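Local atomic coordinates of conserved Archaeal protein (Sulfolobus acidocaldarius, PDB entry 4OPD), a protein that uses one bound FAD per subunit to hydrogenate the double bonds of the geranylgeranyl chains of unsaturated archaeols in archaeal membrane lipid biosynthesis. Residues 341-346 and 419-424; 272-277 and 347-352; 357-362 and 401-406. All coordinates share one frame; numbering follows the deposited sequence. Where two conformers were deposited one is given.

Interaction 1 of 3, residues 341-346 and 419-424; sequences YGAKQA and KIKELY. With GRG (geranylgeranyl diphosphate), chain E.
The methyl of A346 sits squarely over one face of the Y424 ring, 3.5 Å from CB to the ring centroid and 15° off the ring normal, a CH-pi contact between two helices that run nearly antiparallel. Their axes come within 8.9 Å at 158°, consistent with the small alanines on the 341-346 side: A343 CA lies only 5.3 Å from Y424 CA. This is the dense part of the interface. A343 CB meets Y424 CB at 3.8 Å, and I420 comes alongside A346, its CG2 lying 3.6 Å from A346 O. Y424 reaches the alanine because its CG stands beside the backbone N, opposite the carbonyl carbon (chi1 -85°), which lays the ring against the neighbouring helix. No hydrogen bond joins the two segments, so side-chain carbon and shape carry the contact.

The solvent side belongs to K421, which is partly exposed. Its chain, bent at chi2 and again at chi4, still lies on the helix, CD 3.4 Å from A343 O, but NZ turns to K383 O and to a salt bridge with D385.

Y341 and K344 leave the packed face and meet the bound geranylgeranyl diphosphate of chain E. K344, extended along its length, donates from NZ to phosphate O1A at 2.7 Å, and Y341 OH lies 3.0 Å from the same O1A. Y341 is a residue of the archaeol phospholipid site, so the helix has a packing side and a ligand-binding side.

Helix 434-452 packs beside helix 410-425, with W437 edge-to-face on Y424 and L445 against I420, whereas helix 302-322 packs against Y341 through S304 and I307.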
loop_
_atom_site.group_PDB
_atom_site.type_symbol
_atom_site.label_atom_id
_atom_site.label_comp_id
_atom_site.label_asym_id
_atom_site.label_seq_id
_atom_site.Cartn_x
_atom_site.Cartn_y
_atom_site.Cartn_z
ATOM N N TYR A 341 0.668 3.608 -11.062
ATOM C CA TYR A 341 0.024 2.657 -10.149
ATOM C C TYR A 341 -1.400 3.030 -9.748
ATOM O O TYR A 341 -2.191 2.149 -9.437
ATOM C CB TYR A 341 0.863 2.498 -8.874
ATOM C CG TYR A 341 0.724 1.141 -8.206
ATOM C CD1 TYR A 341 1.468 0.055 -8.655
ATOM C CD2 TYR A 341 -0.144 0.945 -7.134
ATOM C CE1 TYR A 341 1.358 -1.194 -8.063
ATOM C CE2 TYR A 341 -0.272 -0.320 -6.536
ATOM C CZ TYR A 341 0.494 -1.379 -7.007
ATOM O OH TYR A 341 0.406 -2.636 -6.446
ATOM N N GLY A 342 -1.726 4.326 -9.724
ATOM C CA GLY A 342 -3.003 4.758 -9.178
ATOM C C GLY A 342 -4.217 4.312 -9.982
ATOM O O GLY A 342 -5.246 3.951 -9.415
ATOM N N ALA A 343 -4.110 4.359 -11.307
ATOM C CA ALA A 343 -5.215 3.917 -12.177
ATOM C C ALA A 343 -5.481 2.435 -11.972
ATOM O O ALA A 343 -6.637 1.996 -11.932
ATOM C CB ALA A 343 -4.897 4.201 -13.643
ATOM N N LYS A 344 -4.397 1.670 -11.867
ATOM C CA LYS A 344 -4.458 0.242 -11.562
ATOM C C LYS A 344 -5.166 0.002 -10.240
ATOM O O LYS A 344 -6.021 -0.870 -10.140
ATOM C CB LYS A 344 -3.048 -0.349 -11.532
ATOM C CG LYS A 344 -2.925 -1.685 -10.790
ATOM C CD LYS A 344 -1.496 -2.216 -10.860
ATOM C CE LYS A 344 -1.318 -3.410 -9.929
ATOM N NZ LYS A 344 0.003 -4.086 -10.123
ATOM N N GLN A 345 -4.812 0.778 -9.216
ATOM C CA GLN A 345 -5.497 0.683 -7.933
ATOM C C GLN A 345 -6.998 0.922 -8.034
ATOM O O GLN A 345 -7.781 0.249 -7.384
ATOM C CB GLN A 345 -4.948 1.707 -6.939
ATOM C CG GLN A 345 -3.656 1.392 -6.278
ATOM C CD GLN A 345 -3.305 2.488 -5.289
ATOM O OE1 GLN A 345 -3.826 2.530 -4.173
ATOM N NE2 GLN A 345 -2.467 3.402 -5.711
ATOM N N ALA A 346 -7.396 1.935 -8.797
ATOM C CA ALA A 346 -8.812 2.282 -8.884
ATOM C C ALA A 346 -9.631 1.135 -9.465
ATOM O O ALA A 346 -10.715 0.812 -8.982
ATOM C CB ALA A 346 -8.991 3.548 -9.734
ATOM N N LYS A 419 -15.317 1.429 -16.502
ATOM C CA LYS A 419 -15.761 2.782 -16.307
ATOM C C LYS A 419 -14.730 3.556 -15.488
ATOM O O LYS A 419 -14.380 4.626 -15.770
ATOM C CB LYS A 419 -17.060 2.830 -15.534
ATOM C CG LYS A 419 -18.326 2.894 -16.350
ATOM C CD LYS A 419 -19.582 2.731 -15.497
ATOM C CE LYS A 419 -20.839 2.539 -16.317
ATOM N NZ LYS A 419 -22.035 2.145 -15.519
ATOM N N ILE A 420 -14.284 2.948 -14.426
ATOM C CA ILE A 420 -13.430 3.677 -13.501
ATOM C C ILE A 420 -12.039 3.821 -14.123
ATOM O O ILE A 420 -11.369 4.828 -13.914
ATOM C CB ILE A 420 -13.384 3.004 -12.103
ATOM C CG1 ILE A 420 -13.096 4.056 -11.024
ATOM C CG2 ILE A 420 -12.356 1.861 -12.036
ATOM C CD1 ILE A 420 -13.255 3.544 -9.590
ATOM N N LYS A 421 -11.630 2.850 -14.938
ATOM C CA LYS A 421 -10.323 2.928 -15.571
ATOM C C LYS A 421 -10.303 4.092 -16.550
ATOM O O LYS A 421 -9.331 4.839 -16.610
ATOM C CB LYS A 421 -9.970 1.620 -16.279
ATOM C CG LYS A 421 -8.470 1.430 -16.489
ATOM C CD LYS A 421 -7.683 1.697 -15.197
ATOM C CE LYS A 421 -6.265 1.148 -15.289
ATOM N NZ LYS A 421 -6.234 -0.326 -15.543
ATOM N N GLU A 422 -11.393 4.258 -17.290
ATOM C CA GLU A 422 -11.521 5.366 -18.227
ATOM C C GLU A 422 -11.418 6.711 -17.495
ATOM O O GLU A 422 -10.727 7.623 -17.956
ATOM C CB GLU A 422 -12.836 5.270 -18.993
ATOM C CG GLU A 422 -12.898 4.107 -19.974
ATOM C CD GLU A 422 -14.282 3.916 -20.582
ATOM O OE1 GLU A 422 -15.228 4.605 -20.140
ATOM O OE2 GLU A 422 -14.425 3.074 -21.500
ATOM N N LEU A 423 -12.101 6.829 -16.358
ATOM C CA LEU A 423 -12.026 8.055 -15.571
ATOM C C LEU A 423 -10.588 8.334 -15.161
ATOM O O LEU A 423 -10.129 9.471 -15.243
ATOM C CB LEU A 423 -12.923 7.978 -14.330
ATOM C CG LEU A 423 -14.421 8.166 -14.608
ATOM C CD1 LEU A 423 -15.243 7.779 -13.392
ATOM C CD2 LEU A 423 -14.708 9.609 -14.981
ATOM N N TYR A 424 -9.860 7.302 -14.742
ATOM C CA TYR A 424 -8.499 7.545 -14.266
ATOM C C TYR A 424 -7.544 7.773 -15.429
ATOM O O TYR A 424 -6.515 8.438 -15.266
ATOM C CB TYR A 424 -8.019 6.404 -13.353
ATOM C CG TYR A 424 -8.481 6.636 -11.929
ATOM C CD1 TYR A 424 -9.805 6.411 -11.562
ATOM C CD2 TYR A 424 -7.601 7.125 -10.958
ATOM C CE1 TYR A 424 -10.239 6.655 -10.266
ATOM C CE2 TYR A 424 -8.025 7.360 -9.658
ATOM C CZ TYR A 424 -9.342 7.129 -9.322
ATOM O OH TYR A 424 -9.762 7.371 -8.035
HETATM C C20 GRG E . -8.942 -9.789 -0.849
HETATM C C19 GRG E . -10.870 -11.522 -0.653
HETATM C C18 GRG E . -9.432 -11.213 -1.018
HETATM C C17 GRG E . -8.631 -12.202 -1.496
HETATM C C16 GRG E . -7.159 -12.065 -1.880
HETATM C C14 GRG E . -6.679 -12.974 -5.180
HETATM C C13 GRG E . -6.004 -12.102 -4.147
HETATM C C15 GRG E . -6.870 -11.328 -3.168
HETATM C C12 GRG E . -4.650 -12.000 -4.148
HETATM C C11 GRG E . -3.833 -12.775 -5.175
HETATM C C9 GRG E . -2.335 -12.534 -5.036
HETATM C C8 GRG E . -1.685 -12.255 -6.385
HETATM C C10 GRG E . -1.981 -13.155 -7.558
HETATM C C7 GRG E . -0.836 -11.212 -6.542
HETATM C C6 GRG E . -0.184 -10.871 -7.871
HETATM C C5 GRG E . 1.324 -10.972 -7.846
HETATM C C3 GRG E . 2.048 -9.733 -7.341
HETATM C C4 GRG E . 2.072 -9.433 -5.862
HETATM C C2 GRG E . 2.697 -8.916 -8.205
HETATM C C1 GRG E . 3.493 -7.674 -7.814
HETATM O O1 GRG E . 2.782 -6.720 -7.063
HETATM P PA GRG E . 2.587 -5.266 -7.659
HETATM O O1A GRG E . 1.120 -5.100 -7.940
HETATM O O3A GRG E . 3.394 -5.101 -9.000
HETATM O O2A GRG E . 3.022 -4.215 -6.668
#

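Interaction 2 of 3, residues 272-277 and 347-352; sequences TRRPLY and SLDIFR. With GRG (geranylgeranyl diphosphate), chain F.
D349 takes two bonds from R274 on a single carboxylate oxygen, OD2: one from the backbone N at 2.9 Å, nearly straight (171°), the other from NH1 at 2.8 Å. The two donors approach from opposite faces of the carboxylate plane. The backbone N comes from well above it, whereas NH1 arrives on the syn side, with OD2 at the edge of the guanidinium. D349 is placed for this by a CG lying opposite its own backbone N (chi1 -163°), which sends the carboxylate across to the loop. The other oxygen, OD1, accepts from R352 NH2 at 2.9 Å, again on the syn side, and from R353.

A buried salt-bridge network of R274, D349 and R352 thus fastens the loop between strands 261-271 and 280-281 to helix 332-355, which on another side touches the geranylgeranyl ligand of chain F: F351 CZ is 3.4 Å from its C12. R352 is shared further, its NH2 pairing with D182. Its NE lies close to T272 O, but the carbonyl sits over the guanidinium face at a poor angle, and no hydrogen bond results.

The remaining nitrogens of R274 converge side-on on one hydroxyl, NE reaching Y277 OH at 2.9 Å with NH2 beside it; that hydroxyl is also bonded to D442. The R274 guanidinium lies face to face with that of R273, whose CZ is 3.9 Å above its plane. A leucine in place of R274 would probably leave D349 OD2 with the backbone N alone as its donor from the loop and Y277 OH without the NE and NH2 that grip it, leaving it D442. R273 is satisfied separately: NE donates to R274 O at 2.7 Å, while NH1 meets P275 O and forms a salt bridge with E176.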
loop_
_atom_site.group_PDB
_atom_site.type_symbol
_atom_site.label_atom_id
_atom_site.label_comp_id
_atom_site.label_asym_id
_atom_site.label_seq_id
_atom_site.Cartn_x
_atom_site.Cartn_y
_atom_site.Cartn_z
ATOM N N THR A 272 -7.025 -0.075 1.665
ATOM C CA THR A 272 -7.259 -0.974 0.529
ATOM C C THR A 272 -8.184 -0.310 -0.480
ATOM O O THR A 272 -9.220 -0.873 -0.851
ATOM C CB THR A 272 -7.894 -2.307 0.947
ATOM O OG1 THR A 272 -9.192 -2.063 1.513
ATOM C CG2 THR A 272 -7.003 -3.045 1.950
ATOM N N ARG A 273 -7.797 0.874 -0.931
ATOM C CA ARG A 273 -8.623 1.629 -1.870
ATOM C C ARG A 273 -7.782 2.385 -2.884
ATOM O O ARG A 273 -6.549 2.394 -2.812
ATOM C CB ARG A 273 -9.513 2.620 -1.116
ATOM C CG ARG A 273 -8.769 3.491 -0.108
ATOM C CD ARG A 273 -9.554 4.795 0.127
ATOM N NE ARG A 273 -9.313 5.759 -0.943
ATOM C CZ ARG A 273 -9.844 6.984 -0.984
ATOM N NH1 ARG A 273 -9.543 7.817 -1.977
ATOM N NH2 ARG A 273 -10.684 7.374 -0.036
ATOM N N ARG A 274 -8.466 3.023 -3.827
ATOM C CA ARG A 274 -7.842 3.956 -4.755
ATOM C C ARG A 274 -7.093 5.013 -3.952
ATOM O O ARG A 274 -7.414 5.239 -2.782
ATOM C CB ARG A 274 -8.918 4.598 -5.647
ATOM C CG ARG A 274 -9.869 5.500 -4.842
ATOM C CD ARG A 274 -11.315 5.436 -5.359
ATOM N NE ARG A 274 -12.229 6.183 -4.496
ATOM C CZ ARG A 274 -12.751 5.724 -3.361
ATOM N NH1 ARG A 274 -12.464 4.500 -2.925
ATOM N NH2 ARG A 274 -13.574 6.493 -2.655
ATOM N N PRO A 275 -6.089 5.667 -4.562
ATOM C CA PRO A 275 -5.335 6.662 -3.786
ATOM C C PRO A 275 -6.160 7.904 -3.434
ATOM O O PRO A 275 -7.287 8.058 -3.930
ATOM C CB PRO A 275 -4.172 7.039 -4.720
ATOM C CG PRO A 275 -4.601 6.626 -6.098
ATOM C CD PRO A 275 -5.512 5.442 -5.905
ATOM N N LEU A 276 -5.598 8.765 -2.588
ATOM C CA LEU A 276 -6.143 10.107 -2.377
ATOM C C LEU A 276 -6.526 10.701 -3.708
ATOM O O LEU A 276 -5.744 10.635 -4.649
ATOM C CB LEU A 276 -5.122 11.028 -1.709
ATOM C CG LEU A 276 -4.995 11.151 -0.197
ATOM C CD1 LEU A 276 -4.094 12.351 0.114
ATOM C CD2 LEU A 276 -6.342 11.275 0.483
ATOM N N TYR A 277 -7.722 11.274 -3.802
ATOM C CA TYR A 277 -8.166 11.844 -5.068
ATOM C C TYR A 277 -7.173 12.875 -5.610
ATOM O O TYR A 277 -6.908 12.921 -6.811
ATOM C CB TYR A 277 -9.544 12.458 -4.910
ATOM C CG TYR A 277 -10.644 11.432 -4.949
ATOM C CD1 TYR A 277 -10.710 10.492 -5.976
ATOM C CD2 TYR A 277 -11.620 11.402 -3.965
ATOM C CE1 TYR A 277 -11.727 9.557 -6.013
ATOM C CE2 TYR A 277 -12.639 10.472 -3.996
ATOM C CZ TYR A 277 -12.687 9.555 -5.019
ATOM O OH TYR A 277 -13.708 8.629 -5.041
ATOM N N SER A 347 -9.117 0.525 -10.520
ATOM C CA SER A 347 -9.736 -0.657 -11.096
ATOM C C SER A 347 -9.842 -1.765 -10.039
ATOM O O SER A 347 -10.871 -2.425 -9.895
ATOM C CB SER A 347 -8.919 -1.124 -12.302
ATOM O OG SER A 347 -9.572 -2.160 -13.002
ATOM N N LEU A 348 -8.772 -1.948 -9.279
ATOM C CA LEU A 348 -8.746 -3.031 -8.295
ATOM C C LEU A 348 -9.580 -2.726 -7.056
ATOM O O LEU A 348 -9.939 -3.636 -6.315
ATOM C CB LEU A 348 -7.310 -3.336 -7.896
ATOM C CG LEU A 348 -6.453 -3.968 -8.994
ATOM C CD1 LEU A 348 -5.028 -4.109 -8.489
ATOM C CD2 LEU A 348 -7.020 -5.323 -9.451
ATOM N N ASP A 349 -9.860 -1.442 -6.823
ATOM C CA ASP A 349 -10.770 -1.017 -5.760
ATOM C C ASP A 349 -12.158 -1.604 -6.038
ATOM O O ASP A 349 -12.823 -2.126 -5.147
ATOM C CB ASP A 349 -10.815 0.532 -5.676
ATOM C CG ASP A 349 -11.405 1.057 -4.366
ATOM O OD1 ASP A 349 -12.064 0.292 -3.637
ATOM O OD2 ASP A 349 -11.215 2.260 -4.053
ATOM N N ILE A 350 -12.595 -1.537 -7.286
ATOM C CA ILE A 350 -13.851 -2.164 -7.693
ATOM C C ILE A 350 -13.787 -3.667 -7.489
ATOM O O ILE A 350 -14.671 -4.269 -6.878
ATOM C CB ILE A 350 -14.183 -1.873 -9.167
ATOM C CG1 ILE A 350 -14.463 -0.384 -9.352
ATOM C CG2 ILE A 350 -15.406 -2.672 -9.615
ATOM C CD1 ILE A 350 -15.774 0.040 -8.759
ATOM N N PHE A 351 -12.720 -4.275 -8.008
ATOM C CA PHE A 351 -12.612 -5.727 -8.014
ATOM C C PHE A 351 -12.581 -6.253 -6.580
ATOM O O PHE A 351 -13.223 -7.245 -6.287
ATOM C CB PHE A 351 -11.376 -6.182 -8.805
ATOM C CG PHE A 351 -11.360 -7.651 -9.121
ATOM C CD1 PHE A 351 -12.312 -8.197 -9.973
ATOM C CD2 PHE A 351 -10.400 -8.479 -8.582
ATOM C CE1 PHE A 351 -12.307 -9.547 -10.264
ATOM C CE2 PHE A 351 -10.387 -9.830 -8.872
ATOM C CZ PHE A 351 -11.343 -10.360 -9.718
ATOM N N ARG A 352 -11.844 -5.571 -5.695
ATOM C CA ARG A 352 -11.805 -5.924 -4.279
ATOM C C ARG A 352 -13.194 -6.091 -3.677
ATOM O O ARG A 352 -13.448 -7.029 -2.933
ATOM C CB ARG A 352 -11.049 -4.841 -3.473
ATOM C CG ARG A 352 -11.507 -4.784 -2.016
ATOM C CD ARG A 352 -10.827 -3.703 -1.217
ATOM N NE ARG A 352 -11.369 -2.365 -1.459
ATOM C CZ ARG A 352 -12.310 -1.799 -0.709
ATOM N NH1 ARG A 352 -12.833 -2.466 0.298
ATOM N NH2 ARG A 352 -12.725 -0.569 -0.970
HETATM C C20 GRG F . -10.792 -16.715 -8.484
HETATM C C19 GRG F . -13.184 -16.859 -7.432
HETATM C C18 GRG F . -12.265 -16.382 -8.535
HETATM C C17 GRG F . -12.749 -15.674 -9.571
HETATM C C16 GRG F . -11.840 -15.212 -10.692
HETATM C C14 GRG F . -12.115 -12.956 -13.469
HETATM C C13 GRG F . -11.459 -13.160 -12.122
HETATM C C15 GRG F . -12.237 -13.800 -10.996
HETATM C C12 GRG F . -10.201 -12.729 -11.894
HETATM C C11 GRG F . -9.385 -12.019 -12.952
HETATM C C9 GRG F . -9.623 -10.526 -12.757
HETATM C C8 GRG F . -8.456 -9.876 -12.028
HETATM C C10 GRG F . -8.382 -8.364 -12.022
HETATM C C7 GRG F . -7.508 -10.618 -11.404
HETATM C C6 GRG F . -6.275 -10.044 -10.713
HETATM C C5 GRG F . -6.462 -9.457 -9.347
HETATM C C3 GRG F . -5.077 -9.200 -8.786
HETATM C C4 GRG F . -4.207 -10.373 -8.400
HETATM C C2 GRG F . -4.610 -7.944 -8.616
HETATM C C1 GRG F . -3.228 -7.725 -8.021
HETATM O O1 GRG F . -2.641 -6.529 -8.484
#

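Interaction 3 of 3, residues 357-362 and 401-406; sequences KLSNDD and LGRPSL
A capping box opens helix 360-368, and its acidic member is also the residue that the facing loop grips. S359 occupies the N-cap position: its OG accepts from D362 N at 2.9 Å, and its own backbone N donates back to D362 OD2 along an almost straight line (177°). The box therefore fixes the carboxylate of D362 from within its own segment, while OD1 serves the 401-406 side.

Three donors converge on that oxygen. NH1 and NH2 of R403 reach D362 OD1 end-on, both at 2.9 Å, with OD1 nearly in the guanidinium plane, making a salt bridge that is forked at the nitrogen end. R403 gets there with a straight chain from CG to NE, and the carboxylate and guanidinium planes are only 20° apart. S405 OG supplies the third bond, meeting D362 OD1 from well above the carboxylate plane. With two guanidinium N-H groups and a hydroxyl all donating to OD1, the carboxylate is probably stabilised in its charged form. A water donates a hydrogen bond to D362 OD2 at 2.6 Å and accepts one from L406 N.

Beside this polar cluster the packing turns apolar. L406 points CD1 at K357 CB, a tight 3.5 Å, and its CB lies 4.1 Å from L358 CD2. Over one face of the R403 guanidinium sits D361 CB.

The contact ties the start of helix 360-368 to the loop linking helix 388-397 with helix 410-425; N360 meanwhile bonds to D208 and Q209, in the loop between strands 202-206 and 216-221.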
loop_
_atom_site.group_PDB
_atom_site.type_symbol
_atom_site.label_atom_id
_atom_site.label_comp_id
_atom_site.label_asym_id
_atom_site.label_seq_id
_atom_site.Cartn_x
_atom_site.Cartn_y
_atom_site.Cartn_z
ATOM N N LYS A 357 -17.312 -9.945 -1.313
ATOM C CA LYS A 357 -18.693 -10.405 -1.163
ATOM C C LYS A 357 -18.893 -11.880 -1.537
ATOM O O LYS A 357 -19.979 -12.435 -1.315
ATOM C CB LYS A 357 -19.640 -9.546 -2.000
ATOM C CG LYS A 357 -19.757 -8.087 -1.569
ATOM C CD LYS A 357 -20.591 -7.934 -0.313
ATOM C CE LYS A 357 -20.838 -6.460 -0.012
ATOM N NZ LYS A 357 -21.596 -6.279 1.255
ATOM N N LEU A 358 -17.866 -12.518 -2.101
ATOM C CA LEU A 358 -18.003 -13.917 -2.520
ATOM C C LEU A 358 -17.955 -14.853 -1.318
ATOM O O LEU A 358 -17.301 -14.565 -0.317
ATOM C CB LEU A 358 -16.909 -14.305 -3.516
ATOM C CG LEU A 358 -16.823 -13.590 -4.865
ATOM C CD1 LEU A 358 -15.569 -14.068 -5.606
ATOM C CD2 LEU A 358 -18.078 -13.828 -5.709
ATOM N N SER A 359 -18.658 -15.972 -1.420
ATOM C CA SER A 359 -18.646 -16.972 -0.365
ATOM C C SER A 359 -17.484 -17.919 -0.576
ATOM O O SER A 359 -16.896 -17.963 -1.665
ATOM C CB SER A 359 -19.957 -17.750 -0.354
ATOM O OG SER A 359 -20.001 -18.611 -1.476
ATOM N N ASN A 360 -17.161 -18.703 0.445
ATOM C CA ASN A 360 -16.157 -19.737 0.260
ATOM C C ASN A 360 -16.585 -20.714 -0.812
ATOM O O ASN A 360 -15.764 -21.162 -1.616
ATOM C CB ASN A 360 -15.873 -20.473 1.570
ATOM C CG ASN A 360 -14.897 -19.714 2.452
ATOM O OD1 ASN A 360 -14.317 -18.708 2.031
ATOM N ND2 ASN A 360 -14.704 -20.193 3.677
ATOM N N ASP A 361 -17.871 -21.052 -0.822
ATOM C CA ASP A 361 -18.397 -21.952 -1.848
ATOM C C ASP A 361 -18.177 -21.349 -3.233
ATOM O O ASP A 361 -17.811 -22.061 -4.169
ATOM C CB ASP A 361 -19.882 -22.233 -1.620
ATOM C CG ASP A 361 -20.123 -23.176 -0.453
ATOM O OD1 ASP A 361 -19.161 -23.863 -0.023
ATOM O OD2 ASP A 361 -21.275 -23.233 0.027
ATOM N N ASP A 362 -18.400 -20.040 -3.359
ATOM C CA ASP A 362 -18.139 -19.350 -4.623
ATOM C C ASP A 362 -16.676 -19.482 -5.042
ATOM O O ASP A 362 -16.363 -19.813 -6.191
ATOM C CB ASP A 362 -18.476 -17.860 -4.544
ATOM C CG ASP A 362 -19.945 -17.589 -4.352
ATOM O OD1 ASP A 362 -20.787 -18.402 -4.787
ATOM O OD2 ASP A 362 -20.254 -16.530 -3.771
ATOM N N LEU A 401 -23.590 -23.729 -12.838
ATOM C CA LEU A 401 -23.815 -23.580 -11.401
ATOM C C LEU A 401 -25.312 -23.465 -11.075
ATOM O O LEU A 401 -26.010 -22.609 -11.616
ATOM C CB LEU A 401 -23.050 -22.360 -10.871
ATOM C CG LEU A 401 -23.133 -22.111 -9.367
ATOM C CD1 LEU A 401 -22.668 -23.334 -8.612
ATOM C CD2 LEU A 401 -22.317 -20.881 -8.978
ATOM N N GLY A 402 -25.802 -24.320 -10.178
ATOM C CA GLY A 402 -27.230 -24.395 -9.915
ATOM C C GLY A 402 -27.701 -23.828 -8.588
ATOM O O GLY A 402 -28.554 -24.413 -7.916
ATOM N N ARG A 403 -27.154 -22.678 -8.218
ATOM C CA ARG A 403 -27.579 -21.946 -7.026
ATOM C C ARG A 403 -27.402 -20.445 -7.251
ATOM O O ARG A 403 -26.693 -20.035 -8.173
ATOM C CB ARG A 403 -26.779 -22.387 -5.804
ATOM C CG ARG A 403 -25.295 -22.138 -5.935
ATOM C CD ARG A 403 -24.559 -22.540 -4.676
ATOM N NE ARG A 403 -23.114 -22.408 -4.833
ATOM C CZ ARG A 403 -22.453 -21.263 -4.713
ATOM N NH1 ARG A 403 -23.103 -20.137 -4.438
ATOM N NH2 ARG A 403 -21.140 -21.238 -4.883
ATOM N N PRO A 404 -28.052 -19.615 -6.420
ATOM C CA PRO A 404 -27.741 -18.188 -6.531
ATOM C C PRO A 404 -26.283 -17.947 -6.212
ATOM O O PRO A 404 -25.758 -18.589 -5.308
ATOM C CB PRO A 404 -28.644 -17.546 -5.478
ATOM C CG PRO A 404 -29.797 -18.499 -5.352
ATOM C CD PRO A 404 -29.180 -19.867 -5.502
ATOM N N SER A 405 -25.634 -17.058 -6.951
ATOM C CA SER A 405 -24.249 -16.710 -6.660
ATOM C C SER A 405 -23.895 -15.332 -7.209
ATOM O O SER A 405 -24.333 -14.950 -8.289
ATOM C CB SER A 405 -23.301 -17.765 -7.240
ATOM O OG SER A 405 -21.955 -17.329 -7.157
ATOM N N LEU A 406 -23.099 -14.587 -6.452
ATOM C CA LEU A 406 -22.592 -13.304 -6.916
ATOM C C LEU A 406 -21.569 -13.470 -8.033
ATOM O O LEU A 406 -21.241 -12.504 -8.715
ATOM C CB LEU A 406 -21.977 -12.514 -5.752
ATOM C CG LEU A 406 -22.984 -11.749 -4.884
ATOM C CD1 LEU A 406 -22.291 -11.022 -3.744
ATOM C CD2 LEU A 406 -23.773 -10.760 -5.728
HETATM O O HOH W 1 -22.644 -15.533 -3.675
#

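In the fold
Interactions 1 and 2 are neighbours, with centres about 8 Å apart, and both use helix 332-355: residues 341-346 pack against helix 410-425, and residues 347-352 hold the loop after strand 261-271. Their segments alternate along the chain, and they touch through Y424 OH, which lies 3.6 Å from R274 CD. Interaction 3 comes after interaction 2 has closed and falls within the span bracketed by interaction 1; its centre is about 27 Å from that of interaction 1 and 23 Å from that of interaction 2. It involves helix 360-368, the next helix after 332-355. Together they join the helical C-terminal part to itself and to the sheet-bearing part beside the geranylgeranyl ligands.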